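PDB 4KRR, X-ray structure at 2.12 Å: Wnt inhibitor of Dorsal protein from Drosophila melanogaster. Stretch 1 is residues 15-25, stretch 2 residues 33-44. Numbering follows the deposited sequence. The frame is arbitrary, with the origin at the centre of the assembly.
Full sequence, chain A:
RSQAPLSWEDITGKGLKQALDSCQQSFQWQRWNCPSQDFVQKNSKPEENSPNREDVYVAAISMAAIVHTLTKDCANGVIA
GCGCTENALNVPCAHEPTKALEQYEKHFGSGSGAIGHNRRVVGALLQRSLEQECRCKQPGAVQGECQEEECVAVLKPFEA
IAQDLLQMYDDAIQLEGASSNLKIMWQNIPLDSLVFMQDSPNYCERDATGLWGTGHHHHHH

Stretch 1 (15-25) GLKQALDSCQQ
Stretch 2, residues 33-44: NCPSQDFVQKNS

Contact between a helical segment, residues 15-25, and a loop-plus-helix segment, residues 33-44, of the Wnt inhibitor of Dorsal protein. Stretch 1 is helical throughout, with phi/psi near -65/-42 and i to i+4 backbone hydrogen bonds such as Cys23 N to Ala19 O (2.9 Å). Stretch 2 starts as a loop: Asn33 at -89/30, Cys34 in a left-handed conformation at 50/61, then Pro35 at -64/139 as N-cap of helix 36-44, whose first turn is tied by Phe39 N to Pro35 O (2.9 Å). The helix axes approach to 10.9 Å, and their N-to-C directions differ by 134°, so the two helices run obliquely, more against each other than along. The register is set by CA-CA distances of 7.1 Å for Leu20-Phe39 and 5.1 Å for Gln24-Cys34.

Leu16 (chi1 m, chi2 t) leaves its backbone sideways, but its tip comes nearer: CD2 lies 3.8 Å from ND2 of Asn43 (chi1 m), the last contact toward the C-terminal end of stretch 2. Lys17, fully extended, points away. Ala19 points toward stretch 2, and its small CB packs 3.8 Å from CZ of Phe39. That phenylalanine (chi1 t, chi2 87°) is a knob in the hole formed by Leu16, Ala19, Leu20 and Cys23. Leu20 (chi1 t, chi2 p) supplies the face contact: its CA is 4.0 Å from the Phe39 ring centroid, 22° off the normal, a CH-pi interaction, while its CD1 reaches CD2 of Phe39 at 3.6 Å. Leu20 CD1 is also 4.1 Å from CA of Ser36 and 4.3 Å from SG of Cys34, so this methyl touches the ring, the disulfide sulfur and the backbone at the start of helix 36-44. Asp21 points away, and Ser22 makes no contact with stretch 2.

Cys23 (chi1 t) points toward stretch 2 and provides the covalent link: its SG bonds SG of Cys34 (chi1 t) at 2.0 Å, with chi3 119°. Both cysteines are buried. The Cys23 SG also sits 3.6 Å from CD1 of Phe39, approaching the ring obliquely, 63° off its normal, so the disulfide packs directly against the aromatic knob. Gln24 (chi1 m, chi2 t, chi3 -33°) starts sideways and bends its end nearer the loop. Gln24 NE2 donates a weak hydrogen bond to O of Cys34 (3.4 Å, 150°), and Gln24 CG is 3.2 Å from Cys34 O. Gln24 NE2 also lies 3.5 Å from Ser36 N, but both are donors and no hydrogen bond forms. Gln25 points away, leaving the contact behind.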

# COMPACT_ATOMS: atom_id res chain seq x y z
N GLY A 15 -0.84 -5.46 8.71
CA GLY A 15 -1.07 -4.90 7.39
C GLY A 15 -2.26 -5.51 6.68
O GLY A 15 -3.14 -4.79 6.19
N LEU A 16 -2.31 -6.84 6.62
CA LEU A 16 -3.39 -7.54 5.94
C LEU A 16 -4.75 -7.32 6.60
O LEU A 16 -5.78 -7.29 5.93
CB LEU A 16 -3.08 -9.03 5.83
CG LEU A 16 -1.87 -9.40 4.97
CD1 LEU A 16 -1.73 -10.90 4.83
CD2 LEU A 16 -1.96 -8.73 3.60
N LYS A 17 -4.75 -7.18 7.93
CA LYS A 17 -5.99 -6.89 8.64
C LYS A 17 -6.52 -5.52 8.24
O LYS A 17 -7.71 -5.36 7.96
CB LYS A 17 -5.78 -6.95 10.16
CG LYS A 17 -7.04 -6.68 10.97
CD LYS A 17 -6.76 -6.74 12.46
CE LYS A 17 -8.00 -6.41 13.27
NZ LYS A 17 -7.75 -6.50 14.74
N GLN A 18 -5.63 -4.54 8.20
CA GLN A 18 -5.99 -3.19 7.78
C GLN A 18 -6.42 -3.18 6.32
O GLN A 18 -7.41 -2.53 5.95
CB GLN A 18 -4.81 -2.23 7.98
CG GLN A 18 -5.02 -0.83 7.43
CD GLN A 18 -6.14 -0.09 8.13
OE1 GLN A 18 -7.27 -0.03 7.64
NE2 GLN A 18 -5.84 0.50 9.28
N ALA A 19 -5.69 -3.92 5.49
CA ALA A 19 -5.98 -4.00 4.06
C ALA A 19 -7.35 -4.62 3.81
O ALA A 19 -8.10 -4.15 2.96
CB ALA A 19 -4.90 -4.80 3.35
N LEU A 20 -7.67 -5.67 4.56
CA LEU A 20 -8.96 -6.34 4.45
C LEU A 20 -10.12 -5.41 4.82
O LEU A 20 -11.15 -5.40 4.14
CB LEU A 20 -9.00 -7.60 5.33
CG LEU A 20 -10.33 -8.34 5.38
CD1 LEU A 20 -10.74 -8.84 4.00
CD2 LEU A 20 -10.27 -9.49 6.37
N ASP A 21 -9.96 -4.65 5.89
CA ASP A 21 -11.00 -3.72 6.32
C ASP A 21 -11.27 -2.65 5.27
O ASP A 21 -12.42 -2.30 5.02
CB ASP A 21 -10.65 -3.08 7.66
CG ASP A 21 -10.65 -4.07 8.80
OD1 ASP A 21 -11.26 -5.16 8.65
OD2 ASP A 21 -10.06 -3.77 9.86
N SER A 22 -10.20 -2.14 4.67
CA SER A 22 -10.32 -1.12 3.63
C SER A 22 -10.94 -1.71 2.37
O SER A 22 -11.75 -1.06 1.70
CB SER A 22 -8.96 -0.51 3.32
OG SER A 22 -8.45 0.20 4.44
N CYS A 23 -10.56 -2.95 2.06
CA CYS A 23 -11.06 -3.65 0.89
C CYS A 23 -12.56 -3.93 1.01
O CYS A 23 -13.32 -3.68 0.08
CB CYS A 23 -10.29 -4.96 0.71
SG CYS A 23 -10.79 -5.96 -0.71
N GLN A 24 -12.98 -4.44 2.17
CA GLN A 24 -14.39 -4.76 2.39
C GLN A 24 -15.26 -3.51 2.46
O GLN A 24 -16.44 -3.54 2.13
CB GLN A 24 -14.56 -5.60 3.66
CG GLN A 24 -13.96 -7.00 3.55
CD GLN A 24 -14.29 -7.89 4.73
OE1 GLN A 24 -14.41 -7.42 5.86
NE2 GLN A 24 -14.44 -9.18 4.47
N GLN A 25 -14.66 -2.40 2.90
CA GLN A 25 -15.38 -1.14 3.00
C GLN A 25 -15.54 -0.49 1.62
O GLN A 25 -16.59 0.05 1.29
CB GLN A 25 -14.65 -0.19 3.95
CG GLN A 25 -15.21 1.22 4.00
CD GLN A 25 -14.50 2.09 5.01
OE1 GLN A 25 -14.04 1.60 6.04
NE2 GLN A 25 -14.40 3.38 4.73
N ASN A 33 -17.69 -8.17 -3.41
CA ASN A 33 -17.67 -7.35 -2.21
C ASN A 33 -16.49 -7.65 -1.31
O ASN A 33 -16.57 -7.49 -0.09
CB ASN A 33 -18.98 -7.48 -1.44
CG ASN A 33 -19.26 -8.91 -1.01
OD1 ASN A 33 -18.71 -9.86 -1.57
ND2 ASN A 33 -20.13 -9.07 -0.02
N CYS A 34 -15.38 -8.07 -1.91
CA CYS A 34 -14.17 -8.44 -1.18
C CYS A 34 -14.44 -9.41 -0.03
O CYS A 34 -14.19 -9.09 1.13
CB CYS A 34 -13.48 -7.17 -0.65
SG CYS A 34 -11.87 -7.44 0.13
N PRO A 35 -14.98 -10.61 -0.35
CA PRO A 35 -15.22 -11.57 0.72
C PRO A 35 -13.91 -12.00 1.38
O PRO A 35 -12.92 -12.21 0.67
CB PRO A 35 -15.87 -12.76 -0.00
CG PRO A 35 -15.41 -12.64 -1.41
CD PRO A 35 -15.30 -11.17 -1.68
N SER A 36 -13.91 -12.11 2.70
CA SER A 36 -12.70 -12.40 3.46
C SER A 36 -11.98 -13.66 2.98
O SER A 36 -10.75 -13.70 2.94
CB SER A 36 -13.01 -12.50 4.95
OG SER A 36 -14.05 -13.43 5.19
N GLN A 37 -12.75 -14.67 2.61
CA GLN A 37 -12.18 -15.93 2.14
C GLN A 37 -11.34 -15.72 0.88
O GLN A 37 -10.21 -16.20 0.79
CB GLN A 37 -13.28 -16.95 1.88
N ASP A 38 -11.90 -14.99 -0.08
CA ASP A 38 -11.21 -14.74 -1.34
C ASP A 38 -10.04 -13.77 -1.17
O ASP A 38 -9.01 -13.91 -1.84
CB ASP A 38 -12.18 -14.20 -2.39
CG ASP A 38 -11.55 -14.11 -3.77
OD1 ASP A 38 -10.76 -15.01 -4.12
OD2 ASP A 38 -11.84 -13.14 -4.50
N PHE A 39 -10.19 -12.80 -0.27
CA PHE A 39 -9.15 -11.82 -0.03
C PHE A 39 -7.90 -12.49 0.54
O PHE A 39 -6.79 -12.24 0.09
CB PHE A 39 -9.63 -10.73 0.94
CG PHE A 39 -8.61 -9.67 1.23
CD1 PHE A 39 -8.50 -8.56 0.41
CD2 PHE A 39 -7.75 -9.78 2.31
CE1 PHE A 39 -7.56 -7.58 0.66
CE2 PHE A 39 -6.81 -8.80 2.57
CZ PHE A 39 -6.71 -7.70 1.75
N VAL A 40 -8.10 -13.35 1.53
CA VAL A 40 -7.01 -14.08 2.16
C VAL A 40 -6.34 -15.04 1.18
O VAL A 40 -5.11 -15.13 1.13
CB VAL A 40 -7.49 -14.85 3.41
CG1 VAL A 40 -6.41 -15.78 3.93
CG2 VAL A 40 -7.93 -13.87 4.49
N GLN A 41 -7.15 -15.75 0.40
CA GLN A 41 -6.63 -16.72 -0.56
C GLN A 41 -5.84 -16.04 -1.67
O GLN A 41 -4.84 -16.58 -2.15
CB GLN A 41 -7.78 -17.57 -1.13
CG GLN A 41 -7.41 -18.43 -2.32
CD GLN A 41 -6.41 -19.53 -1.98
OE1 GLN A 41 -5.69 -20.02 -2.86
NE2 GLN A 41 -6.38 -19.94 -0.72
N LYS A 42 -6.28 -14.86 -2.08
CA LYS A 42 -5.55 -14.06 -3.06
C LYS A 42 -4.19 -13.63 -2.52
O LYS A 42 -3.24 -13.45 -3.28
CB LYS A 42 -6.35 -12.83 -3.48
CG LYS A 42 -7.44 -13.10 -4.51
CD LYS A 42 -8.06 -11.79 -5.01
CE LYS A 42 -9.21 -12.03 -5.97
NZ LYS A 42 -8.79 -12.81 -7.17
N ASN A 43 -4.09 -13.46 -1.20
CA ASN A 43 -2.83 -13.08 -0.59
C ASN A 43 -1.93 -14.27 -0.28
O ASN A 43 -0.70 -14.14 -0.25
CB ASN A 43 -3.07 -12.24 0.67
CG ASN A 43 -3.21 -10.76 0.37
OD1 ASN A 43 -2.41 -10.19 -0.37
ND2 ASN A 43 -4.23 -10.13 0.94
N SER A 44 -2.54 -15.43 -0.06
CA SER A 44 -1.80 -16.65 0.24
C SER A 44 -1.27 -17.32 -1.03
O SER A 44 -0.27 -18.03 -1.00
CB SER A 44 -2.66 -17.63 1.03
OG SER A 44 -2.98 -17.11 2.31